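Local coordinates for DNA ligase (PDB 3QWU), which is a putative ATP-dependent DNA ligase that binds adenosine and calcium and probably joins nucleic acid strands through an adenylated enzyme intermediate, at residues F71-D82 with R213-R224. Numbering follows the deposited sequence. Where two conformers were deposited one is given.
Sequences FEAPFWVEEKVD and REGVVFKEDSER. With CA (calcium ion), chain D; ADN (adenosine), chain C.
Val77 and Phe218 form a non-hydrogen-bonded pair of the antiparallel strands 75-80 and 215-220, and their side chains run side by side on the face of the sheet that holds the dense apolar part of the contact. Val77 CG2, lying anti to the carbonyl carbon, meets the edge of the Phe218 ring, 3.5 Å from CD1. Phe71 crosses Phe218 at about a right angle and sets CZ 3.6 Å from its CB. Helix 195-210 packs nearby, Ile201 touching Phe75 and Phe208 touching Val216. The pairs Trp76-Lys219 and Glu78-Val217 each exchange two backbone hydrogen bonds, which fixes the register. Glu78 and Lys219 point to the other face, where their side chains cross nearly perpendicularly in a salt bridge from NZ to OE1. Lys219 NZ also donates to adenosine N1, and Val217 CG2 packs against the base, so this face is the floor of the nucleoside pocket, consistent with the adenylation domain of a nucleotidyltransferase-type ligase. Beside the ribose, Lys80 NZ bonds both adenosine O4' and Glu214 OE2, approaching the latter (2.7 Å) from above the carboxylate plane. Asp82 OD2 binds the calcium at 2.6 Å, together with Glu143 and Asp239. At the opposite end buried Glu220 is firmly bonded: its CG anti to the backbone N (chi1 -160°), it extends OE2 to accept from Glu72 N (3.1 Å, 169° at the hydrogen), while Arg224 grips both its oxygens side-on. Replacing Glu220 with an alanine would probably leave Glu72 N without this acceptor and let the Arg224 guanidinium turn. The solvent side is looser: exposed Glu72 stacks OE1 over the guanidinium face, 3.5 Å from Arg224 NH1, a charge interaction without a directed N-H, and water 1 joins Glu72 OE1 to Glu220 OE1.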
# COMPACT_ATOMS: atom_id res chain seq x y z
N PHE A 71 13.68 -5.87 -26.73
CA PHE A 71 14.31 -5.20 -27.87
C PHE A 71 14.84 -6.19 -28.89
O PHE A 71 15.47 -7.17 -28.52
CB PHE A 71 15.42 -4.23 -27.44
CG PHE A 71 14.91 -3.08 -26.58
CD1 PHE A 71 14.04 -2.13 -27.10
CD2 PHE A 71 15.27 -2.97 -25.27
CE1 PHE A 71 13.55 -1.09 -26.31
CE2 PHE A 71 14.75 -1.94 -24.46
CZ PHE A 71 13.89 -1.01 -24.98
N GLU A 72 14.56 -5.88 -30.17
CA GLU A 72 14.92 -6.69 -31.32
C GLU A 72 16.01 -6.05 -32.16
O GLU A 72 16.49 -6.67 -33.11
CB GLU A 72 13.75 -6.80 -32.32
CG GLU A 72 12.45 -7.36 -31.81
CD GLU A 72 11.33 -7.13 -32.83
OE1 GLU A 72 11.27 -5.98 -33.38
OE2 GLU A 72 10.56 -8.09 -33.08
N ALA A 73 16.32 -4.80 -31.87
CA ALA A 73 17.32 -4.03 -32.59
C ALA A 73 18.21 -3.34 -31.56
O ALA A 73 17.97 -3.42 -30.37
CB ALA A 73 16.63 -3.00 -33.49
N PRO A 74 19.28 -2.70 -32.01
CA PRO A 74 20.06 -1.88 -31.11
C PRO A 74 19.25 -0.77 -30.50
O PRO A 74 18.18 -0.39 -31.03
CB PRO A 74 21.11 -1.26 -32.02
CG PRO A 74 21.20 -2.16 -33.20
CD PRO A 74 19.84 -2.71 -33.38
N PHE A 75 19.74 -0.24 -29.39
CA PHE A 75 19.01 0.77 -28.69
C PHE A 75 19.93 1.80 -28.06
O PHE A 75 21.02 1.50 -27.56
CB PHE A 75 18.07 0.15 -27.63
CG PHE A 75 18.74 -0.81 -26.74
CD1 PHE A 75 19.34 -0.38 -25.57
CD2 PHE A 75 18.83 -2.15 -27.10
CE1 PHE A 75 19.99 -1.27 -24.76
CE2 PHE A 75 19.51 -3.02 -26.32
CZ PHE A 75 20.09 -2.59 -25.11
N TRP A 76 19.44 3.02 -28.08
CA TRP A 76 20.11 4.12 -27.44
C TRP A 76 19.74 4.17 -25.93
O TRP A 76 18.59 3.97 -25.55
CB TRP A 76 19.71 5.43 -28.13
CG TRP A 76 20.28 5.60 -29.52
CD1 TRP A 76 19.69 5.31 -30.69
CD2 TRP A 76 21.57 6.12 -29.84
NE1 TRP A 76 20.50 5.63 -31.74
CE2 TRP A 76 21.67 6.13 -31.25
CE3 TRP A 76 22.65 6.60 -29.08
CZ2 TRP A 76 22.80 6.58 -31.91
CZ3 TRP A 76 23.77 7.07 -29.75
CH2 TRP A 76 23.85 7.04 -31.15
N VAL A 77 20.73 4.47 -25.12
CA VAL A 77 20.56 4.57 -23.68
C VAL A 77 20.73 6.00 -23.31
O VAL A 77 21.73 6.60 -23.63
CB VAL A 77 21.55 3.69 -22.99
CG1 VAL A 77 21.51 3.87 -21.49
CG2 VAL A 77 21.21 2.21 -23.36
N GLU A 78 19.70 6.57 -22.71
CA GLU A 78 19.66 7.97 -22.28
C GLU A 78 19.44 8.08 -20.76
O GLU A 78 18.82 7.22 -20.19
CB GLU A 78 18.50 8.71 -22.96
CG GLU A 78 18.73 8.89 -24.40
CD GLU A 78 17.66 9.74 -25.06
OE1 GLU A 78 16.54 9.88 -24.52
OE2 GLU A 78 17.98 10.28 -26.12
N GLU A 79 19.93 9.15 -20.14
CA GLU A 79 19.70 9.37 -18.72
C GLU A 79 18.25 9.77 -18.50
O GLU A 79 17.70 10.58 -19.24
CB GLU A 79 20.60 10.46 -18.13
CG GLU A 79 20.26 10.69 -16.62
CD GLU A 79 21.03 11.85 -15.96
OE1 GLU A 79 21.78 12.54 -16.67
OE2 GLU A 79 20.88 12.08 -14.74
N LYS A 80 17.66 9.16 -17.48
CA LYS A 80 16.35 9.51 -17.02
C LYS A 80 16.53 10.56 -15.88
O LYS A 80 17.12 10.31 -14.82
CB LYS A 80 15.57 8.26 -16.54
CG LYS A 80 14.08 8.57 -16.44
CD LYS A 80 13.21 7.52 -15.82
CE LYS A 80 11.80 8.17 -15.40
NZ LYS A 80 11.84 9.66 -14.85
N VAL A 81 16.09 11.77 -16.16
CA VAL A 81 16.31 12.89 -15.26
C VAL A 81 15.04 13.02 -14.42
O VAL A 81 13.91 13.00 -14.94
CB VAL A 81 16.61 14.21 -16.03
CG1 VAL A 81 16.54 15.40 -15.07
CG2 VAL A 81 17.96 14.17 -16.69
N ASP A 82 15.24 13.16 -13.13
CA ASP A 82 14.15 13.19 -12.18
C ASP A 82 13.68 14.63 -11.98
O ASP A 82 14.24 15.39 -11.20
CB ASP A 82 14.59 12.56 -10.87
CG ASP A 82 13.43 12.42 -9.88
OD1 ASP A 82 12.24 12.41 -10.28
OD2 ASP A 82 13.71 12.27 -8.68
N ARG A 213 21.84 9.15 -9.53
CA ARG A 213 21.02 9.49 -10.70
C ARG A 213 19.79 8.61 -10.74
O ARG A 213 19.73 7.59 -10.03
CB ARG A 213 21.86 9.34 -11.97
CG ARG A 213 22.75 10.57 -12.09
CD ARG A 213 23.71 10.61 -13.17
NE ARG A 213 24.57 11.76 -12.89
CZ ARG A 213 24.68 12.85 -13.64
NH1 ARG A 213 24.03 12.98 -14.83
NH2 ARG A 213 25.48 13.81 -13.21
N GLU A 214 18.78 9.01 -11.48
CA GLU A 214 17.52 8.28 -11.37
C GLU A 214 17.54 6.92 -12.06
O GLU A 214 17.00 5.95 -11.54
CB GLU A 214 16.34 9.08 -11.88
CG GLU A 214 15.05 8.39 -11.52
CD GLU A 214 13.84 9.21 -11.89
OE1 GLU A 214 12.93 9.32 -11.03
OE2 GLU A 214 13.81 9.77 -13.02
N GLY A 215 18.22 6.83 -13.19
CA GLY A 215 18.10 5.68 -14.07
C GLY A 215 18.34 6.03 -15.52
O GLY A 215 18.93 7.06 -15.82
N VAL A 216 17.91 5.16 -16.42
CA VAL A 216 18.02 5.42 -17.84
C VAL A 216 16.72 5.10 -18.53
O VAL A 216 15.87 4.36 -17.99
CB VAL A 216 19.17 4.55 -18.45
CG1 VAL A 216 20.48 4.86 -17.75
CG2 VAL A 216 18.81 3.03 -18.36
N VAL A 217 16.56 5.65 -19.74
CA VAL A 217 15.52 5.22 -20.70
C VAL A 217 16.14 4.57 -21.91
O VAL A 217 17.04 5.11 -22.50
CB VAL A 217 14.66 6.40 -21.21
CG1 VAL A 217 13.51 5.90 -22.08
CG2 VAL A 217 14.13 7.17 -20.05
N PHE A 218 15.65 3.40 -22.28
CA PHE A 218 16.15 2.68 -23.44
C PHE A 218 15.23 2.98 -24.63
O PHE A 218 14.02 2.95 -24.47
CB PHE A 218 16.15 1.19 -23.16
CG PHE A 218 16.95 0.80 -21.94
CD1 PHE A 218 18.32 0.72 -22.01
CD2 PHE A 218 16.32 0.46 -20.75
CE1 PHE A 218 19.08 0.33 -20.94
CE2 PHE A 218 17.06 0.10 -19.67
CZ PHE A 218 18.49 0.02 -19.77
N LYS A 219 15.81 3.28 -25.80
CA LYS A 219 15.05 3.69 -27.03
C LYS A 219 15.49 2.96 -28.29
O LYS A 219 16.57 3.20 -28.81
CB LYS A 219 15.15 5.19 -27.28
CG LYS A 219 14.83 5.98 -26.03
CD LYS A 219 14.58 7.47 -26.20
CE LYS A 219 14.25 8.11 -24.81
NZ LYS A 219 14.12 9.62 -24.84
N GLU A 220 14.63 2.05 -28.74
CA GLU A 220 14.92 1.20 -29.88
C GLU A 220 15.15 2.03 -31.13
O GLU A 220 14.40 2.94 -31.44
CB GLU A 220 13.82 0.15 -30.13
CG GLU A 220 14.28 -1.05 -30.98
CD GLU A 220 13.18 -2.09 -31.10
OE1 GLU A 220 12.28 -1.89 -31.91
OE2 GLU A 220 13.17 -3.08 -30.35
N ASP A 221 16.23 1.71 -31.82
CA ASP A 221 16.67 2.48 -32.96
C ASP A 221 15.91 1.87 -34.13
O ASP A 221 16.43 1.09 -34.87
CB ASP A 221 18.18 2.31 -33.09
CG ASP A 221 18.79 3.15 -34.21
OD1 ASP A 221 18.37 4.32 -34.39
OD2 ASP A 221 19.72 2.64 -34.88
N SER A 222 14.63 2.17 -34.24
CA SER A 222 13.82 1.48 -35.18
C SER A 222 12.55 2.22 -35.47
O SER A 222 12.30 3.22 -34.86
CB SER A 222 13.48 0.13 -34.61
OG SER A 222 12.61 0.30 -33.51
N GLU A 223 11.77 1.70 -36.42
CA GLU A 223 10.47 2.29 -36.74
C GLU A 223 9.48 2.23 -35.57
O GLU A 223 8.87 3.21 -35.23
CB GLU A 223 9.85 1.67 -38.00
CG GLU A 223 10.13 2.45 -39.29
CD GLU A 223 9.65 3.90 -39.25
OE1 GLU A 223 8.55 4.16 -38.70
OE2 GLU A 223 10.37 4.79 -39.79
N ARG A 224 9.30 1.09 -34.96
CA ARG A 224 8.36 1.05 -33.86
C ARG A 224 8.91 1.83 -32.64
O ARG A 224 8.16 2.34 -31.83
CB ARG A 224 7.97 -0.39 -33.53
CG ARG A 224 9.09 -1.21 -32.95
CD ARG A 224 8.56 -2.43 -32.28
NE ARG A 224 9.60 -3.05 -31.48
CZ ARG A 224 9.51 -4.24 -30.91
NH1 ARG A 224 10.53 -4.70 -30.18
NH2 ARG A 224 8.40 -4.98 -31.05
CA CA D . 13.30 10.09 -7.34
O5' ADN C . 7.55 8.13 -17.96
C5' ADN C . 8.95 8.43 -17.87
C4' ADN C . 9.14 9.91 -17.56
O4' ADN C . 10.53 10.22 -17.26
C3' ADN C . 8.75 10.77 -18.75
O3' ADN C . 7.38 11.16 -18.80
C2' ADN C . 9.70 11.96 -18.65
O2' ADN C . 9.04 13.09 -18.10
C1' ADN C . 10.85 11.54 -17.75
N9 ADN C . 12.15 11.46 -18.44
C8 ADN C . 13.32 11.86 -17.88
N7 ADN C . 14.37 11.68 -18.71
C5 ADN C . 13.85 11.11 -19.82
C6 ADN C . 14.42 10.61 -21.08
N6 ADN C . 15.77 10.74 -21.25
N1 ADN C . 13.57 10.11 -22.03
C2 ADN C . 12.23 10.00 -21.79
N3 ADN C . 11.65 10.41 -20.62
C4 ADN C . 12.40 10.97 -19.65
O HOH W 1 11.96 -3.43 -34.64
O HOH W 2 19.16 11.02 -13.30
O HOH W 3 11.25 10.80 -8.24
O HOH W 4 12.41 8.47 -8.60